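Local coordinates for protein phosphatase (Thermotoga maritima, PDB 1NF2) that probably removes phosphate groups from substrates as a magnesium-binding phosphatase of the haloacid dehalogenase family, with a distinct substrate-binding domain, at residues A[42-47]-A[103-108]; A[89-94]-A[166-171]; A[145-150]-A[183-188]. One frame throughout, in Å; residues are numbered along the deposited sequence.

Contact 1: A[42-47]-A[103-108]; sequences GRMLVS and QAYIDD. With SO4 (sulfate ion), chain D.
Met44 sets CG anti to its carbonyl carbon (chi1 -61°), and a bend at chi3 (63°) turns CE toward Asp108. Tyr105 CG is likewise anti to its carbonyl carbon (chi1 -76°), and the ring presents CE1 to Met44. This is a Met-aromatic contact at the junction of the core domain and the cap. Met44 SD lies in the plane of the Tyr105 ring, at its edge, 5.1 Å from the centroid. Met44 CG also packs 3.8 Å from Tyr105 CE1. The two side chains cross at about a right angle.

Met44 is the N-cap residue of helix 45-55. Asp108 comes from the cap and places its carboxylate at this helix start, where its charge is probably favoured. Tyr105 OH bonds to Tyr122 OH within the cap, and Asp108 OD1 also bonds to Tyr65 OH. Arg43 NH1 forms a salt bridge with Asp10, a magnesium ligand. A sulfate ion, probably from the crystallisation liquor, bonds to Gly42 N and to Lys191 NZ. The main polar link across the junction is the 3.1 Å bond from Leu45 N to the syn lone pair of Asp108 OD1.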
loop_
_atom_site.group_PDB
_atom_site.type_symbol
_atom_site.label_atom_id
_atom_site.label_comp_id
_atom_site.label_asym_id
_atom_site.label_seq_id
_atom_site.Cartn_x
_atom_site.Cartn_y
_atom_site.Cartn_z
ATOM N N GLY A 42 0.132 -1.471 -0.439
ATOM C CA GLY A 42 0.206 -0.393 -1.405
ATOM C C GLY A 42 -1.104 -0.351 -2.175
ATOM O O GLY A 42 -1.369 0.587 -2.929
ATOM N N ARG A 43 -1.936 -1.372 -1.966
ATOM C CA ARG A 43 -3.231 -1.486 -2.641
ATOM C C ARG A 43 -4.267 -0.516 -2.066
ATOM O O ARG A 43 -4.034 0.107 -1.030
ATOM C CB ARG A 43 -3.749 -2.931 -2.535
ATOM C CG ARG A 43 -2.698 -3.986 -2.890
ATOM C CD ARG A 43 -3.236 -5.416 -2.803
ATOM N NE ARG A 43 -3.859 -5.836 -4.051
ATOM C CZ ARG A 43 -3.253 -6.555 -4.993
ATOM N NH1 ARG A 43 -2.000 -6.951 -4.834
ATOM N NH2 ARG A 43 -3.903 -6.870 -6.103
ATOM N N MET A 44 -5.398 -0.387 -2.758
ATOM C CA MET A 44 -6.487 0.494 -2.334
ATOM C C MET A 44 -6.983 0.070 -0.943
ATOM O O MET A 44 -6.730 -1.051 -0.508
ATOM C CB MET A 44 -7.654 0.422 -3.340
ATOM C CG MET A 44 -7.329 0.855 -4.777
ATOM S SD MET A 44 -8.714 0.637 -5.957
ATOM C CE MET A 44 -9.818 1.694 -5.269
ATOM N N LEU A 45 -7.692 0.957 -0.251
ATOM C CA LEU A 45 -8.201 0.635 1.082
ATOM C C LEU A 45 -9.239 -0.482 0.994
ATOM O O LEU A 45 -9.212 -1.432 1.777
ATOM C CB LEU A 45 -8.842 1.867 1.724
ATOM C CG LEU A 45 -8.984 1.991 3.251
ATOM C CD1 LEU A 45 -10.379 2.501 3.567
ATOM C CD2 LEU A 45 -8.728 0.676 3.959
ATOM N N VAL A 46 -10.162 -0.358 0.045
ATOM C CA VAL A 46 -11.201 -1.362 -0.133
ATOM C C VAL A 46 -10.626 -2.734 -0.448
ATOM O O VAL A 46 -11.099 -3.742 0.078
ATOM C CB VAL A 46 -12.191 -0.978 -1.258
ATOM C CG1 VAL A 46 -13.155 0.063 -0.755
ATOM C CG2 VAL A 46 -11.435 -0.465 -2.475
ATOM N N SER A 47 -9.610 -2.774 -1.304
ATOM C CA SER A 47 -8.988 -4.040 -1.666
ATOM C C SER A 47 -8.372 -4.693 -0.435
ATOM O O SER A 47 -8.450 -5.914 -0.256
ATOM C CB SER A 47 -7.897 -3.822 -2.718
ATOM O OG SER A 47 -8.422 -3.207 -3.883
ATOM N N GLN A 103 -5.795 8.054 -15.217
ATOM C CA GLN A 103 -6.858 7.616 -14.330
ATOM C C GLN A 103 -6.611 8.262 -12.970
ATOM O O GLN A 103 -5.501 8.708 -12.684
ATOM C CB GLN A 103 -6.831 6.095 -14.220
ATOM C CG GLN A 103 -5.440 5.529 -13.991
ATOM C CD GLN A 103 -5.416 4.014 -14.041
ATOM O OE1 GLN A 103 -5.819 3.410 -15.036
ATOM N NE2 GLN A 103 -4.939 3.390 -12.967
ATOM N N ALA A 104 -7.638 8.316 -12.133
ATOM C CA ALA A 104 -7.480 8.933 -10.823
ATOM C C ALA A 104 -8.114 8.120 -9.700
ATOM O O ALA A 104 -9.161 7.503 -9.881
ATOM C CB ALA A 104 -8.083 10.342 -10.840
ATOM N N TYR A 105 -7.462 8.132 -8.541
ATOM C CA TYR A 105 -7.957 7.438 -7.359
ATOM C C TYR A 105 -8.617 8.481 -6.472
ATOM O O TYR A 105 -7.937 9.264 -5.811
ATOM C CB TYR A 105 -6.798 6.772 -6.621
ATOM C CG TYR A 105 -6.297 5.515 -7.293
ATOM C CD1 TYR A 105 -6.887 4.283 -7.026
ATOM C CD2 TYR A 105 -5.233 5.554 -8.191
ATOM C CE1 TYR A 105 -6.428 3.118 -7.631
ATOM C CE2 TYR A 105 -4.764 4.393 -8.803
ATOM C CZ TYR A 105 -5.368 3.179 -8.515
ATOM O OH TYR A 105 -4.911 2.019 -9.098
ATOM N N ILE A 106 -9.947 8.483 -6.455
ATOM C CA ILE A 106 -10.692 9.465 -5.679
ATOM C C ILE A 106 -11.631 8.840 -4.657
ATOM O O ILE A 106 -12.586 8.154 -5.016
ATOM C CB ILE A 106 -11.523 10.359 -6.620
ATOM C CG1 ILE A 106 -10.582 11.084 -7.586
ATOM C CG2 ILE A 106 -12.373 11.328 -5.813
ATOM C CD1 ILE A 106 -11.300 11.756 -8.724
ATOM N N ASP A 107 -11.364 9.102 -3.382
ATOM C CA ASP A 107 -12.188 8.564 -2.310
ATOM C C ASP A 107 -12.337 7.056 -2.410
ATOM O O ASP A 107 -13.426 6.511 -2.235
ATOM C CB ASP A 107 -13.563 9.226 -2.317
ATOM C CG ASP A 107 -13.713 10.239 -1.209
ATOM O OD1 ASP A 107 -13.799 9.814 -0.037
ATOM O OD2 ASP A 107 -13.729 11.455 -1.504
ATOM N N ASP A 108 -11.228 6.395 -2.722
ATOM C CA ASP A 108 -11.183 4.942 -2.821
ATOM C C ASP A 108 -11.925 4.329 -4.003
ATOM O O ASP A 108 -12.459 3.225 -3.904
ATOM C CB ASP A 108 -11.682 4.329 -1.508
ATOM C CG ASP A 108 -10.880 3.116 -1.096
ATOM O OD1 ASP A 108 -9.676 3.063 -1.428
ATOM O OD2 ASP A 108 -11.446 2.228 -0.428
HETATM S S SO4 D . 3.333 -3.265 -1.803
HETATM O O1 SO4 D . 2.247 -3.552 -0.868
HETATM O O2 SO4 D . 2.835 -2.359 -2.843
HETATM O O3 SO4 D . 4.436 -2.643 -1.053
HETATM O O4 SO4 D . 3.804 -4.489 -2.460
#

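Contact 2: A[89-94]-A[166-171]; sequences KDIIEY and ERFKDV
Phe168 O takes the backbone hydrogen bond from Val171 N at 3.0 Å. On the other side of the residue, Phe168 CZ comes within 3.9 Å of Asp90 O. No hydrogen bond crosses between 89-94 and 166-171. The contact is carried by the Phe168 ring, which three side chains surround.

Ile91 CG1 sits over the centre of one ring face. It is 3.6 Å from the Phe168 centroid and only 4° off the ring normal, a close CH-pi contact. Arg167, the preceding residue, puts its CG over the centre of the opposite face. Phe168 is thus sandwiched between an aliphatic carbon from each helix. Tyr94 CB lies near the ring plane, at the edge.

Tyr94 CG is anti to its backbone N (chi1 -174°), which puts it 4.0 Å from Phe168 CE2. The edge of Phe168 points at the face of Tyr94. The rings form a T-shaped pair with centroids 5.4 Å apart and planes at 78°. Arg167 CG rests over the same tyrosine face, toward the rim, in a second CH-pi contact 4.2 Å from the Tyr94 centroid. Arg167 therefore uses its aliphatic part on both rings. Its chain bends at chi2, and Phe168 CZ lies over one face of the guanidinium, toward its rim. Arg167 NH2 and Asp90 OD1 carry opposite charges but stay 4.8 Å apart.

Ile91 also touches Leu148 of strand 147-151, and Tyr94 touches Ile163 and Leu164. Aromatic and aliphatic groups join the two helices here, where residues near the C-terminal end of helix 154-168 meet helix 85-95. This is helix-helix packing on one face of the sheet in an alpha/beta cap domain.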
loop_
_atom_site.group_PDB
_atom_site.type_symbol
_atom_site.label_atom_id
_atom_site.label_comp_id
_atom_site.label_asym_id
_atom_site.label_seq_id
_atom_site.Cartn_x
_atom_site.Cartn_y
_atom_site.Cartn_z
ATOM N N LYS A 89 -4.905 20.127 -9.816
ATOM C CA LYS A 89 -5.486 20.848 -10.940
ATOM C C LYS A 89 -4.385 21.233 -11.921
ATOM O O LYS A 89 -4.541 21.062 -13.127
ATOM C CB LYS A 89 -6.219 22.102 -10.458
ATOM C CG LYS A 89 -7.030 22.788 -11.552
ATOM C CD LYS A 89 -7.872 23.929 -11.001
ATOM C CE LYS A 89 -8.768 24.523 -12.079
ATOM N NZ LYS A 89 -9.643 25.603 -11.545
ATOM N N ASP A 90 -3.274 21.746 -11.397
ATOM C CA ASP A 90 -2.138 22.136 -12.225
ATOM C C ASP A 90 -1.600 20.971 -13.045
ATOM O O ASP A 90 -1.249 21.133 -14.217
ATOM C CB ASP A 90 -0.993 22.674 -11.368
ATOM C CG ASP A 90 -1.227 24.090 -10.906
ATOM O OD1 ASP A 90 -0.288 24.683 -10.336
ATOM O OD2 ASP A 90 -2.347 24.607 -11.108
ATOM N N ILE A 91 -1.521 19.798 -12.420
ATOM C CA ILE A 91 -1.009 18.612 -13.093
ATOM C C ILE A 91 -1.934 18.164 -14.212
ATOM O O ILE A 91 -1.471 17.824 -15.298
ATOM C CB ILE A 91 -0.806 17.445 -12.092
ATOM C CG1 ILE A 91 0.322 17.801 -11.113
ATOM C CG2 ILE A 91 -0.488 16.155 -12.841
ATOM C CD1 ILE A 91 0.553 16.758 -10.022
ATOM N N ILE A 92 -3.237 18.168 -13.951
ATOM C CA ILE A 92 -4.221 17.757 -14.951
ATOM C C ILE A 92 -4.276 18.720 -16.138
ATOM O O ILE A 92 -4.322 18.285 -17.291
ATOM C CB ILE A 92 -5.643 17.620 -14.329
ATOM C CG1 ILE A 92 -5.851 16.193 -13.811
ATOM C CG2 ILE A 92 -6.716 17.930 -15.363
ATOM C CD1 ILE A 92 -4.861 15.761 -12.765
ATOM N N GLU A 93 -4.277 20.021 -15.862
ATOM C CA GLU A 93 -4.315 21.009 -16.936
ATOM C C GLU A 93 -3.031 20.948 -17.762
ATOM O O GLU A 93 -3.031 21.243 -18.954
ATOM C CB GLU A 93 -4.528 22.410 -16.362
ATOM C CG GLU A 93 -5.955 22.628 -15.875
ATOM C CD GLU A 93 -6.189 24.009 -15.289
ATOM O OE1 GLU A 93 -7.352 24.306 -14.934
ATOM O OE2 GLU A 93 -5.216 24.792 -15.180
ATOM N N TYR A 94 -1.945 20.531 -17.128
ATOM C CA TYR A 94 -0.660 20.413 -17.802
ATOM C C TYR A 94 -0.621 19.151 -18.673
ATOM O O TYR A 94 -0.127 19.162 -19.804
ATOM C CB TYR A 94 0.447 20.327 -16.755
ATOM C CG TYR A 94 1.856 20.349 -17.306
ATOM C CD1 TYR A 94 2.573 21.545 -17.397
ATOM C CD2 TYR A 94 2.490 19.172 -17.694
ATOM C CE1 TYR A 94 3.892 21.564 -17.856
ATOM C CE2 TYR A 94 3.802 19.179 -18.154
ATOM C CZ TYR A 94 4.499 20.377 -18.231
ATOM O OH TYR A 94 5.798 20.377 -18.680
ATOM N N GLU A 166 10.484 16.685 -13.740
ATOM C CA GLU A 166 11.167 17.978 -13.801
ATOM C C GLU A 166 10.229 19.111 -13.410
ATOM O O GLU A 166 10.612 20.036 -12.700
ATOM C CB GLU A 166 11.671 18.244 -15.220
ATOM C CG GLU A 166 12.809 17.358 -15.663
ATOM C CD GLU A 166 14.101 17.677 -14.946
ATOM O OE1 GLU A 166 14.171 17.476 -13.716
ATOM O OE2 GLU A 166 15.049 18.137 -15.615
ATOM N N ARG A 167 8.992 19.020 -13.882
ATOM C CA ARG A 167 7.990 20.045 -13.630
ATOM C C ARG A 167 7.307 19.998 -12.265
ATOM O O ARG A 167 6.988 21.044 -11.699
ATOM C CB ARG A 167 6.924 19.988 -14.726
ATOM C CG ARG A 167 5.788 20.985 -14.558
ATOM C CD ARG A 167 6.259 22.436 -14.693
ATOM N NE ARG A 167 5.132 23.355 -14.563
ATOM C CZ ARG A 167 4.475 23.580 -13.428
ATOM N NH1 ARG A 167 4.843 22.961 -12.308
ATOM N NH2 ARG A 167 3.421 24.392 -13.417
ATOM N N PHE A 168 7.085 18.802 -11.730
ATOM C CA PHE A 168 6.391 18.687 -10.451
ATOM C C PHE A 168 7.125 17.997 -9.303
ATOM O O PHE A 168 6.559 17.807 -8.230
ATOM C CB PHE A 168 5.052 18.005 -10.683
ATOM C CG PHE A 168 4.146 18.766 -11.602
ATOM C CD1 PHE A 168 3.628 19.997 -11.220
ATOM C CD2 PHE A 168 3.779 18.238 -12.836
ATOM C CE1 PHE A 168 2.746 20.690 -12.057
ATOM C CE2 PHE A 168 2.901 18.923 -13.673
ATOM C CZ PHE A 168 2.383 20.149 -13.282
ATOM N N LYS A 169 8.383 17.642 -9.525
ATOM C CA LYS A 169 9.203 16.984 -8.511
ATOM C C LYS A 169 9.101 17.658 -7.139
ATOM O O LYS A 169 9.161 16.992 -6.104
ATOM C CB LYS A 169 10.663 16.992 -8.975
ATOM C CG LYS A 169 11.629 16.181 -8.134
ATOM C CD LYS A 169 13.052 16.323 -8.671
ATOM C CE LYS A 169 13.136 15.926 -10.141
ATOM N NZ LYS A 169 14.494 16.143 -10.714
ATOM N N ASP A 170 8.940 18.980 -7.147
ATOM C CA ASP A 170 8.858 19.791 -5.928
ATOM C C ASP A 170 7.620 19.644 -5.045
ATOM O O ASP A 170 7.691 19.854 -3.837
ATOM C CB ASP A 170 8.999 21.275 -6.281
ATOM C CG ASP A 170 10.413 21.658 -6.657
ATOM O OD1 ASP A 170 10.634 22.841 -6.997
ATOM O OD2 ASP A 170 11.304 20.783 -6.610
ATOM N N VAL A 171 6.486 19.300 -5.634
ATOM C CA VAL A 171 5.265 19.198 -4.853
ATOM C C VAL A 171 4.563 17.853 -4.944
ATOM O O VAL A 171 3.470 17.680 -4.397
ATOM C CB VAL A 171 4.276 20.287 -5.282
ATOM C CG1 VAL A 171 4.887 21.659 -5.031
ATOM C CG2 VAL A 171 3.943 20.127 -6.759
#

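Contact 3: A[145-150]-A[183-188]; sequences TTKLLL and EIVPKN
Leu148 and Ile184 form an antiparallel hydrogen-bonded pair. Each backbone N-H is satisfied by the carbonyl of the other. Leu148 N gives a bond of 3.0 Å to Ile184 O, with the donor in the carbonyl plane. Ile184 N returns one of 2.9 Å to Leu148 O, its donor tilted 25° from that plane. Glu183 CA adds a CA-H...O contact to Leu148 O. Next to this pair, Leu149 and Glu183 are a non-hydrogen-bonded pair. The backbone of Leu149 bonds instead to Gln103 on the other flank, and Lys147 does so to Tyr105. Thr145 OG1 is hydrogen-bonded to Tyr105 O.

The charged groups pair as well. Lys147 CG lies between the backbone N and the carbonyl carbon (chi1 70°), and the chain beyond is extended. NZ reaches Glu183 OE1 at 2.8 Å, a salt bridge in which OE1 is met on its syn side, 33° out of the carboxylate plane. Lys147 also makes a cation-pi contact with Tyr105. Its aliphatic part runs beside Val185, with Lys147 CB 3.5 Å from Val185 CG1. Beyond the pair, Pro186 has no N-H to offer, and Thr146 O lies against Pro186 CD at 3.1 Å.

Leu148 and Ile184 point to one face, where both touch Ile91 of helix 85-95. Leu150 CD1 reaches Ile184 CD1 at 3.8 Å. Strand 147-151 is thus flanked on both edges by antiparallel partners, as an inner strand of the mixed cap sheet, with helix 85-95 packed on the face of Leu148 and Ile184.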
loop_
_atom_site.group_PDB
_atom_site.type_symbol
_atom_site.label_atom_id
_atom_site.label_comp_id
_atom_site.label_asym_id
_atom_site.label_seq_id
_atom_site.Cartn_x
_atom_site.Cartn_y
_atom_site.Cartn_z
ATOM N N THR A 145 -7.345 13.990 -5.127
ATOM C CA THR A 145 -7.106 12.603 -5.478
ATOM C C THR A 145 -5.963 12.029 -4.650
ATOM O O THR A 145 -5.039 12.754 -4.267
ATOM C CB THR A 145 -6.750 12.478 -6.963
ATOM O OG1 THR A 145 -6.531 11.106 -7.296
ATOM C CG2 THR A 145 -5.488 13.272 -7.269
ATOM N N THR A 146 -6.037 10.729 -4.368
ATOM C CA THR A 146 -4.994 10.059 -3.598
ATOM C C THR A 146 -3.802 9.923 -4.528
ATOM O O THR A 146 -2.658 10.067 -4.108
ATOM C CB THR A 146 -5.440 8.657 -3.126
ATOM O OG1 THR A 146 -6.630 8.773 -2.341
ATOM C CG2 THR A 146 -4.350 8.005 -2.290
ATOM N N LYS A 147 -4.075 9.629 -5.795
ATOM C CA LYS A 147 -3.005 9.529 -6.771
ATOM C C LYS A 147 -3.486 9.463 -8.214
ATOM O O LYS A 147 -4.648 9.176 -8.492
ATOM C CB LYS A 147 -2.084 8.343 -6.470
ATOM C CG LYS A 147 -2.672 6.974 -6.687
ATOM C CD LYS A 147 -1.587 5.927 -6.474
ATOM C CE LYS A 147 -2.134 4.510 -6.500
ATOM N NZ LYS A 147 -1.080 3.533 -6.102
ATOM N N LEU A 148 -2.564 9.752 -9.123
ATOM C CA LEU A 148 -2.844 9.748 -10.546
ATOM C C LEU A 148 -1.950 8.698 -11.149
ATOM O O LEU A 148 -0.865 8.426 -10.638
ATOM C CB LEU A 148 -2.523 11.122 -11.155
ATOM C CG LEU A 148 -3.373 12.252 -10.570
ATOM C CD1 LEU A 148 -2.853 13.609 -11.038
ATOM C CD2 LEU A 148 -4.818 12.055 -10.980
ATOM N N LEU A 149 -2.409 8.101 -12.235
ATOM C CA LEU A 149 -1.630 7.078 -12.894
ATOM C C LEU A 149 -1.780 7.222 -14.396
ATOM O O LEU A 149 -2.888 7.373 -14.904
ATOM C CB LEU A 149 -2.103 5.694 -12.438
ATOM C CG LEU A 149 -1.303 4.482 -12.923
ATOM C CD1 LEU A 149 -1.610 3.287 -12.040
ATOM C CD2 LEU A 149 -1.636 4.181 -14.373
ATOM N N LEU A 150 -0.655 7.193 -15.100
ATOM C CA LEU A 150 -0.666 7.288 -16.551
ATOM C C LEU A 150 -0.264 5.938 -17.114
ATOM O O LEU A 150 0.623 5.273 -16.577
ATOM C CB LEU A 150 0.320 8.352 -17.042
ATOM C CG LEU A 150 -0.135 9.814 -17.000
ATOM C CD1 LEU A 150 -0.397 10.242 -15.567
ATOM C CD2 LEU A 150 0.938 10.681 -17.641
ATOM N N GLU A 183 3.157 6.567 -11.903
ATOM C CA GLU A 183 2.349 7.020 -10.777
ATOM C C GLU A 183 2.762 8.373 -10.226
ATOM O O GLU A 183 3.943 8.703 -10.195
ATOM C CB GLU A 183 2.418 6.008 -9.631
ATOM C CG GLU A 183 1.832 4.644 -9.931
ATOM C CD GLU A 183 1.793 3.751 -8.691
ATOM O OE1 GLU A 183 1.136 4.130 -7.696
ATOM O OE2 GLU A 183 2.421 2.675 -8.710
ATOM N N ILE A 184 1.769 9.143 -9.793
ATOM C CA ILE A 184 1.989 10.448 -9.179
ATOM C C ILE A 184 1.292 10.361 -7.831
ATOM O O ILE A 184 0.076 10.163 -7.774
ATOM C CB ILE A 184 1.344 11.603 -9.985
ATOM C CG1 ILE A 184 2.002 11.735 -11.358
ATOM C CG2 ILE A 184 1.517 12.908 -9.235
ATOM C CD1 ILE A 184 1.558 10.722 -12.342
ATOM N N VAL A 185 2.051 10.512 -6.748
ATOM C CA VAL A 185 1.482 10.413 -5.406
ATOM C C VAL A 185 1.914 11.534 -4.461
ATOM O O VAL A 185 2.884 12.255 -4.730
ATOM C CB VAL A 185 1.864 9.061 -4.759
ATOM C CG1 VAL A 185 1.304 7.907 -5.600
ATOM C CG2 VAL A 185 3.391 8.954 -4.636
ATOM N N PRO A 186 1.205 11.683 -3.326
ATOM C CA PRO A 186 1.548 12.731 -2.367
ATOM C C PRO A 186 3.027 12.664 -2.037
ATOM O O PRO A 186 3.594 11.584 -1.890
ATOM C CB PRO A 186 0.646 12.421 -1.185
ATOM C CG PRO A 186 -0.584 11.894 -1.864
ATOM C CD PRO A 186 0.018 10.938 -2.869
ATOM N N LYS A 187 3.641 13.834 -1.940
ATOM C CA LYS A 187 5.056 13.952 -1.664
ATOM C C LYS A 187 5.616 12.956 -0.660
ATOM O O LYS A 187 5.784 11.777 -0.978
ATOM C CB LYS A 187 5.377 15.373 -1.208
ATOM C CG LYS A 187 6.837 15.736 -1.344
ATOM C CD LYS A 187 7.299 15.588 -2.779
ATOM C CE LYS A 187 8.391 16.592 -3.096
ATOM N NZ LYS A 187 9.529 16.491 -2.151
ATOM N N ASN A 188 5.899 13.420 0.554
ATOM C CA ASN A 188 6.497 12.553 1.568
ATOM C C ASN A 188 5.573 11.693 2.436
ATOM O O ASN A 188 5.368 11.964 3.619
ATOM C CB ASN A 188 7.452 13.367 2.458
ATOM C CG ASN A 188 6.875 14.703 2.887
ATOM O OD1 ASN A 188 7.558 15.498 3.528
ATOM N ND2 ASN A 188 5.619 14.958 2.538
#

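In the fold
Contacts 1 and 3 are largely buried; contact 2 lies farther from the chain's centre and is partly exposed. Contacts 1 and 3 share one sheet, since strands 102-105 and 147-151 are neighbours in it. Tyr105 O joins them through probable hydrogen bonds with Thr145 OG1 and Thr146 N. Contact 2 rests on that sheet from the helix side, where Ile91 and Ile92 meet Leu148. The chemistry follows place. Contact 3 is backbone pairing with one salt bridge and apolar packing. Contact 2 is aromatic and aliphatic, without hydrogen bonds between its segments. Contact 1 joins cap to core through a carboxylate and a sulfur, near the magnesium site; contact 2 is remote from it.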